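Local structure of ABC transporter, substrate binding protein (Polyamine) (Agrobacterium tumefaciens, 4EUO) at residues 10-15 with 201-206; 97-102 with 260-265; 130-135 with 170-175. The protein binds gamma-aminobutyric acid as the periplasmic substrate-binding component of an ABC transporter and probably passes it on for uptake into the cell. All coordinates share one frame; numbering follows the deposited sequence.

Contact 1: 10-15 with 201-206; sequences GTTQDA and NGRMTA. With ABU (gamma-amino-butanoic acid), chain E.
Arg203 extends from helix 201-209 to Thr11 and Thr12 on helix 10-28, and the ligand carboxylate of gamma-amino-butanoic acid sits where they meet, in a protein of class D of the periplasmic binding proteins. The two short helical segments run almost perpendicular, 87° apart, with 9.6 Å between their axes at closest approach, so side chains and ligand bridge the space. From CB, which stays with its own helix, the arginine chain bends at chi2 (-74°), which sets CD. CG and CD both pass near the carboxylate oxygen ABU O without bonding to it, and CD also comes near Thr11 OG1. NE donates to ABU O at 2.9 Å. At the tip, NH2 donates to the second oxygen, ABU OXT, at 2.8 Å and a nearly straight 174°. OXT lies at the guanidinium edge near its plane, whereas ABU O is off the plane; the two bonds together fix the carboxylate's rotation. NH2 is also bonded to the carbonyl of Gly9. NH1 looks toward Thr11 OG1 at 3.7 Å, a contact but not a bond.

Thr12 and Arg203 cross at about a right angle, Thr12 OG1 lying over one face of the guanidinium. It is 3.3 Å from Arg203 NE at an angle too poor for a hydrogen bond, and donates instead to ABU O at 2.6 Å. With Tyr262 OH as another donor, ABU O is gripped by three bonds, which would be expected to favour the ionised carboxylate. Away from the ligand, Ala206 CB packs against Thr11. A water molecule 2.7 Å from Thr11 OG1 spans both helices, donating to Thr12 OG1 and, weakly, to Gly202 O.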
loop_
_atom_site.group_PDB
_atom_site.type_symbol
_atom_site.label_atom_id
_atom_site.label_comp_id
_atom_site.label_asym_id
_atom_site.label_seq_id
_atom_site.Cartn_x
_atom_site.Cartn_y
_atom_site.Cartn_z
ATOM N N GLY A 10 -9.373 -5.787 6.845
ATOM C CA GLY A 10 -9.210 -7.165 6.407
ATOM C C GLY A 10 -7.952 -7.822 6.891
ATOM O O GLY A 10 -7.488 -7.579 7.996
ATOM N N THR A 11 -7.397 -8.651 6.014
ATOM C CA THR A 11 -6.254 -9.485 6.357
ATOM C C THR A 11 -5.049 -8.715 6.749
ATOM O O THR A 11 -4.303 -9.113 7.642
ATOM C CB THR A 11 -6.000 -10.529 5.290
ATOM O OG1 THR A 11 -5.954 -9.893 4.006
ATOM C CG2 THR A 11 -7.081 -11.601 5.277
ATOM N N THR A 12 -4.812 -7.557 6.086
ATOM C CA THR A 12 -3.628 -6.763 6.442
ATOM C C THR A 12 -3.751 -6.161 7.839
ATOM O O THR A 12 -2.831 -6.230 8.646
ATOM C CB THR A 12 -3.394 -5.681 5.398
ATOM O OG1 THR A 12 -3.160 -6.406 4.176
ATOM C CG2 THR A 12 -2.198 -4.785 5.739
ATOM N N GLN A 13 -4.903 -5.551 8.126
ATOM C CA GLN A 13 -5.063 -4.937 9.444
ATOM C C GLN A 13 -5.120 -5.999 10.544
ATOM O O GLN A 13 -4.547 -5.776 11.627
ATOM C CB GLN A 13 -6.277 -3.998 9.460
ATOM C CG GLN A 13 -6.380 -3.186 10.750
ATOM C CD GLN A 13 -7.323 -2.035 10.618
ATOM O OE1 GLN A 13 -7.745 -1.658 9.524
ATOM N NE2 GLN A 13 -7.586 -1.403 11.752
ATOM N N ASP A 14 -5.704 -7.147 10.259
ATOM C CA ASP A 14 -5.693 -8.226 11.257
ATOM C C ASP A 14 -4.264 -8.641 11.562
ATOM O O ASP A 14 -3.929 -8.919 12.712
ATOM C CB ASP A 14 -6.437 -9.446 10.709
ATOM C CG ASP A 14 -7.932 -9.279 10.645
ATOM O OD1 ASP A 14 -8.453 -8.280 11.212
ATOM O OD2 ASP A 14 -8.589 -10.123 10.004
ATOM N N ALA A 15 -3.405 -8.691 10.538
ATOM C CA ALA A 15 -2.001 -9.053 10.741
ATOM C C ALA A 15 -1.246 -7.964 11.502
ATOM O O ALA A 15 -0.382 -8.275 12.340
ATOM C CB ALA A 15 -1.338 -9.304 9.390
ATOM N N ASN A 201 0.529 -6.970 -3.101
ATOM C CA ASN A 201 1.042 -8.335 -3.051
ATOM C C ASN A 201 0.583 -9.133 -1.844
ATOM O O ASN A 201 0.281 -10.332 -1.963
ATOM C CB ASN A 201 2.561 -8.350 -3.199
ATOM C CG ASN A 201 3.295 -7.857 -1.971
ATOM O OD1 ASN A 201 3.423 -6.639 -1.738
ATOM N ND2 ASN A 201 3.744 -8.795 -1.135
ATOM N N GLY A 202 0.528 -8.494 -0.696
ATOM C CA GLY A 202 0.168 -9.171 0.533
ATOM C C GLY A 202 -1.267 -9.657 0.521
ATOM O O GLY A 202 -1.594 -10.633 1.210
ATOM N N ARG A 203 -2.137 -9.050 -0.292
ATOM C CA ARG A 203 -3.518 -9.535 -0.375
ATOM C C ARG A 203 -3.563 -10.898 -1.061
ATOM O O ARG A 203 -4.441 -11.709 -0.737
ATOM C CB ARG A 203 -4.375 -8.528 -1.112
ATOM C CG ARG A 203 -4.524 -7.217 -0.351
ATOM C CD ARG A 203 -5.479 -7.379 0.834
ATOM N NE ARG A 203 -5.414 -6.204 1.711
ATOM C CZ ARG A 203 -6.317 -5.927 2.645
ATOM N NH1 ARG A 203 -7.381 -6.703 2.797
ATOM N NH2 ARG A 203 -6.207 -4.826 3.380
ATOM N N MET A 204 -2.605 -11.173 -1.963
ATOM C CA MET A 204 -2.510 -12.487 -2.604
ATOM C C MET A 204 -1.908 -13.490 -1.614
ATOM O O MET A 204 -2.414 -14.617 -1.523
ATOM C CB MET A 204 -1.668 -12.403 -3.877
ATOM C CG MET A 204 -2.250 -11.474 -4.942
ATOM S SD MET A 204 -3.936 -11.889 -5.479
ATOM C CE MET A 204 -4.960 -10.743 -4.444
ATOM N N THR A 205 -0.903 -13.080 -0.821
ATOM C CA THR A 205 -0.363 -13.939 0.233
ATOM C C THR A 205 -1.508 -14.340 1.169
ATOM O O THR A 205 -1.625 -15.526 1.530
ATOM C CB THR A 205 0.697 -13.187 1.029
ATOM O OG1 THR A 205 1.779 -12.923 0.132
ATOM C CG2 THR A 205 1.208 -13.981 2.227
ATOM N N ALA A 206 -2.374 -13.389 1.561
ATOM C CA ALA A 206 -3.475 -13.723 2.486
ATOM C C ALA A 206 -4.467 -14.669 1.880
ATOM O O ALA A 206 -4.946 -15.577 2.580
ATOM C CB ALA A 206 -4.144 -12.458 2.952
HETATM N N ABU E . -1.556 0.925 0.785
HETATM C CD ABU E . -1.258 -0.512 0.805
HETATM C CB ABU E . -2.281 -1.283 1.604
HETATM C CG ABU E . -1.914 -2.728 1.616
HETATM C C ABU E . -2.919 -3.654 2.266
HETATM O O ABU E . -2.828 -4.953 1.988
HETATM O OXT ABU E . -3.933 -3.224 2.977
HETATM O O HOH W 1 -3.552 -8.956 3.288
#

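Contact 2: 97-102 with 260-265; sequences GSFYYS and TGYAPV. With ABU (gamma-amino-butanoic acid), chain E.
Phe99 lays its ring on one face of Tyr262 in an offset stack, centroids 4.5 Å apart and planes inclined by 27°. Its CE1 sits 3.6 Å above the tyrosine plane, over the ring centre, and the two side chains lie side by side, pointing the same way. A chi1 of 61° puts Phe99 CG between the backbone N and the carbonyl carbon; from there CD1 of the ring reaches Tyr262 CG. On the same side of the phenol ring as Phe99, Tyr101 CB comes obliquely to Tyr262 CD1 at 3.3 Å, so the phenol ring is held by neighbours on the strand.

All three aromatic groups reach gamma-amino-butanoic acid, each by a different part. Tyr262 OH donates to ABU O at 2.6 Å, with that oxygen near the plane of the phenol ring. Phe99 presents its edge, CZ lying 3.6 Å from ABU CG, while Tyr101 offers a face, with ABU CD 3.9 Å above it and toward the rim. Apolar methylenes thus meet carbon surfaces, and the single phenolic bond goes to the carboxylate.

The backbones meet at a single bridge: Tyr100 and Ala263 form an antiparallel hydrogen-bonded pair, in which Tyr100 N donates to Ala263 O at 3.0 Å and Ala263 N donates back to Tyr100 O. Beyond it, Val265 CG2 packs on the Gly97 carbonyl, and a water links the carbonyl oxygens of Gly97 and Val265. Before it, Tyr262 N closes an ST turn on Thr260 OG1. The loop 261-265, leaving helix 250-260, therefore lies against strand 96-107, whose Ser98, Phe99 and Tyr101 are backbone-bonded to strand 215-229, while Tyr262 also touches Thr12 of helix 10-28 and Asn201 of helix 201-209.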
loop_
_atom_site.group_PDB
_atom_site.type_symbol
_atom_site.label_atom_id
_atom_site.label_comp_id
_atom_site.label_asym_id
_atom_site.label_seq_id
_atom_site.Cartn_x
_atom_site.Cartn_y
_atom_site.Cartn_z
ATOM N N GLY A 97 8.020 4.993 7.670
ATOM C CA GLY A 97 7.459 3.860 6.953
ATOM C C GLY A 97 6.748 2.866 7.848
ATOM O O GLY A 97 7.129 2.666 9.000
ATOM N N SER A 98 5.691 2.246 7.323
ATOM C CA SER A 98 4.899 1.209 7.960
ATOM C C SER A 98 5.273 -0.166 7.391
ATOM O O SER A 98 5.467 -1.134 8.134
ATOM C CB SER A 98 3.413 1.483 7.727
ATOM O OG SER A 98 2.657 0.460 8.365
ATOM N N PHE A 99 5.333 -0.264 6.051
ATOM C CA PHE A 99 5.730 -1.478 5.361
ATOM C C PHE A 99 5.986 -1.152 3.908
ATOM O O PHE A 99 5.496 -0.113 3.417
ATOM C CB PHE A 99 4.707 -2.627 5.473
ATOM C CG PHE A 99 3.338 -2.334 4.894
ATOM C CD1 PHE A 99 3.034 -2.661 3.573
ATOM C CD2 PHE A 99 2.353 -1.764 5.674
ATOM C CE1 PHE A 99 1.760 -2.409 3.045
ATOM C CE2 PHE A 99 1.083 -1.508 5.157
ATOM C CZ PHE A 99 0.796 -1.835 3.845
ATOM N N TYR A 100 6.722 -2.044 3.231
ATOM C CA TYR A 100 7.108 -1.869 1.843
ATOM C C TYR A 100 6.380 -2.923 1.042
ATOM O O TYR A 100 6.318 -4.092 1.452
ATOM C CB TYR A 100 8.634 -1.974 1.775
ATOM C CG TYR A 100 9.274 -1.767 0.427
ATOM C CD1 TYR A 100 9.620 -0.499 -0.011
ATOM C CD2 TYR A 100 9.659 -2.852 -0.358
ATOM C CE1 TYR A 100 10.317 -0.303 -1.202
ATOM C CE2 TYR A 100 10.336 -2.667 -1.570
ATOM C CZ TYR A 100 10.687 -1.394 -1.963
ATOM O OH TYR A 100 11.420 -1.201 -3.114
ATOM N N TYR A 101 5.787 -2.540 -0.095
ATOM C CA TYR A 101 4.953 -3.480 -0.831
ATOM C C TYR A 101 5.114 -3.312 -2.316
ATOM O O TYR A 101 5.724 -2.345 -2.773
ATOM C CB TYR A 101 3.465 -3.275 -0.442
ATOM C CG TYR A 101 2.851 -1.961 -0.870
ATOM C CD1 TYR A 101 2.194 -1.840 -2.091
ATOM C CD2 TYR A 101 2.901 -0.840 -0.040
ATOM C CE1 TYR A 101 1.614 -0.633 -2.480
ATOM C CE2 TYR A 101 2.335 0.374 -0.423
ATOM C CZ TYR A 101 1.681 0.465 -1.635
ATOM O OH TYR A 101 1.077 1.631 -2.026
ATOM N N SER A 102 4.463 -4.207 -3.078
ATOM C CA SER A 102 4.426 -4.093 -4.515
ATOM C C SER A 102 3.019 -4.253 -5.040
ATOM O O SER A 102 2.228 -5.000 -4.454
ATOM C CB SER A 102 5.215 -5.230 -5.167
ATOM O OG SER A 102 6.590 -5.074 -4.877
ATOM N N THR A 260 2.241 -10.963 6.838
ATOM C CA THR A 260 1.557 -10.380 5.678
ATOM C C THR A 260 2.132 -10.688 4.314
ATOM O O THR A 260 1.407 -10.590 3.333
ATOM C CB THR A 260 1.557 -8.845 5.762
ATOM O OG1 THR A 260 2.910 -8.377 5.804
ATOM C CG2 THR A 260 0.763 -8.311 6.933
ATOM N N GLY A 261 3.437 -10.911 4.226
ATOM C CA GLY A 261 4.110 -10.996 2.936
ATOM C C GLY A 261 4.610 -9.633 2.453
ATOM O O GLY A 261 5.126 -9.531 1.348
ATOM N N TYR A 262 4.506 -8.594 3.292
ATOM C CA TYR A 262 5.056 -7.269 2.976
ATOM C C TYR A 262 6.467 -7.211 3.548
ATOM O O TYR A 262 6.800 -8.001 4.438
ATOM C CB TYR A 262 4.184 -6.140 3.568
ATOM C CG TYR A 262 2.856 -6.028 2.850
ATOM C CD1 TYR A 262 2.802 -5.946 1.467
ATOM C CD2 TYR A 262 1.648 -6.074 3.554
ATOM C CE1 TYR A 262 1.589 -5.860 0.795
ATOM C CE2 TYR A 262 0.427 -6.004 2.892
ATOM C CZ TYR A 262 0.410 -5.925 1.511
ATOM O OH TYR A 262 -0.763 -5.965 0.820
ATOM N N ALA A 263 7.307 -6.317 3.027
ATOM C CA ALA A 263 8.674 -6.201 3.519
ATOM C C ALA A 263 8.749 -5.234 4.682
ATOM O O ALA A 263 8.038 -4.218 4.731
ATOM C CB ALA A 263 9.604 -5.760 2.398
ATOM N N PRO A 264 9.627 -5.524 5.658
ATOM C CA PRO A 264 9.795 -4.604 6.785
ATOM C C PRO A 264 10.533 -3.332 6.383
ATOM O O PRO A 264 11.267 -3.308 5.382
ATOM C CB PRO A 264 10.586 -5.427 7.794
ATOM C CG PRO A 264 11.324 -6.421 6.982
ATOM C CD PRO A 264 10.530 -6.692 5.743
ATOM N N VAL A 265 10.346 -2.294 7.190
ATOM C CA VAL A 265 10.962 -0.980 7.040
ATOM C C VAL A 265 11.806 -0.605 8.245
ATOM O O VAL A 265 12.006 0.561 8.551
ATOM C CB VAL A 265 9.951 0.113 6.601
ATOM C CG1 VAL A 265 9.527 -0.132 5.133
ATOM C CG2 VAL A 265 8.734 0.118 7.524
HETATM N N ABU E . -1.556 0.925 0.785
HETATM C CD ABU E . -1.258 -0.512 0.805
HETATM C CB ABU E . -2.281 -1.283 1.604
HETATM C CG ABU E . -1.914 -2.728 1.616
HETATM C C ABU E . -2.919 -3.654 2.266
HETATM O O ABU E . -2.828 -4.953 1.988
HETATM O OXT ABU E . -3.933 -3.224 2.977
HETATM O O HOH W 2 10.034 2.779 9.371
#

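Contact 3: 130-135 with 170-175; sequences GKRTFY and DTIKSD
One backbone bond ties Arg132 to Asp175: Arg132 N donates to Asp175 O at 2.9 Å, with an N-H...O angle of 164° and a C=O...N angle of 166°, so the donor comes in nearly along the C=O axis. The same oxygen takes a CA-H...O contact from Lys131 CA at 3.2 Å. Around it, the Asp175 side chain crosses that of Lys131 at about a right angle and lays its CB 3.5 Å from Gly130 O. Lys131 NZ stands 3.8 Å from Asp175 OD1, a long salt bridge, and since the lysine was modelled in two conformers it is a doubtful tether. The other carboxylate oxygen is tied more indirectly: a water accepts from Gly130 N and donates to Asp175 OD2 at 3.2 Å.

The site lies where a beta-alpha-beta crossover returns to the sheet: strand 132-135 and strand 176-179 are parallel neighbours, and helices 142-149 and 162-170 lie between them in sequence. Residues 172-175 form the turn that leads into the second strand, with Asp175 N bonded to Ile172 O.

Arg132 folds back on its own segment, its chain bent at chi2 and chi3. NH1 donates to Gly130 O at 2.7 Å, the acceptor lying in the guanidinium plane but NH1 standing well above the carbonyl plane. NH1 also bonds to Phe128 O and NE to Leu122 O. Farther along the strand, Phe134 crosses Ile172 at about a right angle, its CE2 3.7 Å from Ile172 CD1.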
loop_
_atom_site.group_PDB
_atom_site.type_symbol
_atom_site.label_atom_id
_atom_site.label_comp_id
_atom_site.label_asym_id
_atom_site.label_seq_id
_atom_site.Cartn_x
_atom_site.Cartn_y
_atom_site.Cartn_z
ATOM N N GLY A 130 -11.501 -10.801 -21.036
ATOM C CA GLY A 130 -12.342 -10.658 -19.867
ATOM C C GLY A 130 -12.047 -9.472 -18.984
ATOM O O GLY A 130 -11.345 -8.538 -19.378
ATOM N N LYS A 131 -12.622 -9.520 -17.793
ATOM C CA LYS A 131 -12.453 -8.404 -16.869
ATOM C C LYS A 131 -11.134 -8.475 -16.135
ATOM O O LYS A 131 -10.627 -9.549 -15.854
ATOM C CB LYS A 131 -13.627 -8.268 -15.882
ATOM C CG LYS A 131 -15.016 -8.082 -16.513
ATOM C CD LYS A 131 -15.127 -6.856 -17.431
ATOM C CE LYS A 131 -16.520 -6.675 -18.002
ATOM N NZ LYS A 131 -16.983 -7.881 -18.746
ATOM N N ARG A 132 -10.570 -7.304 -15.878
ATOM C CA ARG A 132 -9.324 -7.169 -15.129
ATOM C C ARG A 132 -9.551 -6.096 -14.098
ATOM O O ARG A 132 -10.366 -5.204 -14.308
ATOM C CB ARG A 132 -8.109 -6.860 -16.017
ATOM C CG ARG A 132 -8.318 -5.724 -17.009
ATOM C CD ARG A 132 -8.682 -6.269 -18.406
ATOM N NE ARG A 132 -7.513 -6.886 -19.046
ATOM C CZ ARG A 132 -7.531 -7.989 -19.797
ATOM N NH1 ARG A 132 -8.682 -8.642 -20.020
ATOM N NH2 ARG A 132 -6.410 -8.438 -20.353
ATOM N N THR A 133 -8.820 -6.183 -12.984
ATOM C CA THR A 133 -9.056 -5.240 -11.883
ATOM C C THR A 133 -7.852 -4.383 -11.550
ATOM O O THR A 133 -6.695 -4.833 -11.588
ATOM C CB THR A 133 -9.649 -6.001 -10.668
ATOM O OG1 THR A 133 -10.020 -5.046 -9.678
ATOM C CG2 THR A 133 -8.708 -6.983 -10.023
ATOM N N PHE A 134 -8.145 -3.134 -11.231
ATOM C CA PHE A 134 -7.142 -2.119 -10.883
ATOM C C PHE A 134 -7.685 -1.299 -9.735
ATOM O O PHE A 134 -8.918 -1.177 -9.578
ATOM C CB PHE A 134 -6.916 -1.175 -12.066
ATOM C CG PHE A 134 -6.190 -1.816 -13.220
ATOM C CD1 PHE A 134 -4.801 -1.938 -13.215
ATOM C CD2 PHE A 134 -6.888 -2.279 -14.325
ATOM C CE1 PHE A 134 -4.124 -2.508 -14.302
ATOM C CE2 PHE A 134 -6.210 -2.907 -15.382
ATOM C CZ PHE A 134 -4.839 -2.988 -15.378
ATOM N N TYR A 135 -6.766 -0.651 -9.009
ATOM C CA TYR A 135 -7.112 0.197 -7.865
ATOM C C TYR A 135 -7.894 1.410 -8.312
ATOM O O TYR A 135 -7.505 2.127 -9.240
ATOM C CB TYR A 135 -5.810 0.596 -7.195
ATOM C CG TYR A 135 -5.875 1.318 -5.872
ATOM C CD1 TYR A 135 -6.847 1.003 -4.929
ATOM C CD2 TYR A 135 -4.860 2.195 -5.498
ATOM C CE1 TYR A 135 -6.834 1.583 -3.664
ATOM C CE2 TYR A 135 -4.827 2.761 -4.229
ATOM C CZ TYR A 135 -5.796 2.421 -3.314
ATOM O OH TYR A 135 -5.751 2.968 -2.057
ATOM N N ASP A 170 -7.557 3.724 -21.885
ATOM C CA ASP A 170 -8.776 3.757 -22.706
ATOM C C ASP A 170 -8.930 2.499 -23.533
ATOM O O ASP A 170 -10.078 2.104 -23.793
ATOM C CB ASP A 170 -8.725 4.957 -23.645
ATOM C CG ASP A 170 -9.130 6.263 -23.009
ATOM O OD1 ASP A 170 -9.680 6.231 -21.889
ATOM O OD2 ASP A 170 -8.901 7.330 -23.636
ATOM N N THR A 171 -7.813 1.849 -23.953
ATOM C CA THR A 171 -7.919 0.643 -24.775
ATOM C C THR A 171 -8.575 -0.531 -24.047
ATOM O O THR A 171 -9.024 -1.490 -24.700
ATOM C CB THR A 171 -6.551 0.222 -25.339
ATOM O OG1 THR A 171 -5.722 -0.307 -24.294
ATOM C CG2 THR A 171 -5.831 1.332 -26.103
ATOM N N ILE A 172 -8.623 -0.493 -22.686
ATOM C CA ILE A 172 -9.198 -1.596 -21.922
ATOM C C ILE A 172 -10.231 -1.114 -20.922
ATOM O O ILE A 172 -10.716 -1.937 -20.146
ATOM C CB ILE A 172 -8.090 -2.398 -21.174
ATOM C CG1 ILE A 172 -7.391 -1.543 -20.088
ATOM C CG2 ILE A 172 -7.073 -2.977 -22.164
ATOM C CD1 ILE A 172 -6.676 -2.385 -19.010
ATOM N N LYS A 173 -10.575 0.185 -20.941
ATOM C CA LYS A 173 -11.431 0.798 -19.933
ATOM C C LYS A 173 -12.720 0.042 -19.661
ATOM O O LYS A 173 -13.078 -0.146 -18.502
ATOM C CB LYS A 173 -11.708 2.263 -20.272
ATOM C CG LYS A 173 -12.165 3.080 -19.070
ATOM C CD LYS A 173 -12.424 4.505 -19.488
ATOM C CE LYS A 173 -12.732 5.381 -18.308
ATOM N NZ LYS A 173 -13.184 6.722 -18.790
ATOM N N SER A 174 -13.423 -0.408 -20.720
ATOM C CA SER A 174 -14.702 -1.103 -20.509
ATOM C C SER A 174 -14.537 -2.474 -19.885
ATOM O O SER A 174 -15.518 -3.082 -19.455
ATOM C CB SER A 174 -15.513 -1.195 -21.797
ATOM O OG SER A 174 -14.923 -2.118 -22.690
ATOM N N ASP A 175 -13.292 -2.982 -19.822
ATOM C CA ASP A 175 -13.027 -4.283 -19.223
ATOM C C ASP A 175 -12.429 -4.197 -17.815
ATOM O O ASP A 175 -12.068 -5.219 -17.233
ATOM C CB ASP A 175 -12.217 -5.197 -20.150
ATOM C CG ASP A 175 -13.122 -5.858 -21.207
ATOM O OD1 ASP A 175 -14.279 -6.245 -20.861
ATOM O OD2 ASP A 175 -12.686 -5.983 -22.359
HETATM O O HOH W 3 -12.320 -9.031 -23.162
#

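How the contacts relate
Contacts 1 and 2 are buried, contact 3 only partly so and farther from the centre of the chain. The first two abut: Asn201 probably bonds through N to Ser102 O and through ND2 to Gly261 O, and both contacts reach the same ligand, contact 1 with charged and hydroxyl donors, contact 2 with aromatic faces and edges plus one phenol. Contact 3 reaches the same sheet as contact 2, but the two do not touch: nearest atoms about 6 Å apart, centres about 27 Å. There one backbone bond, a water, a long ion pair and a Phe134-Ile172 contact join the segments, in keeping with a partly buried turn leading into strand 176-179.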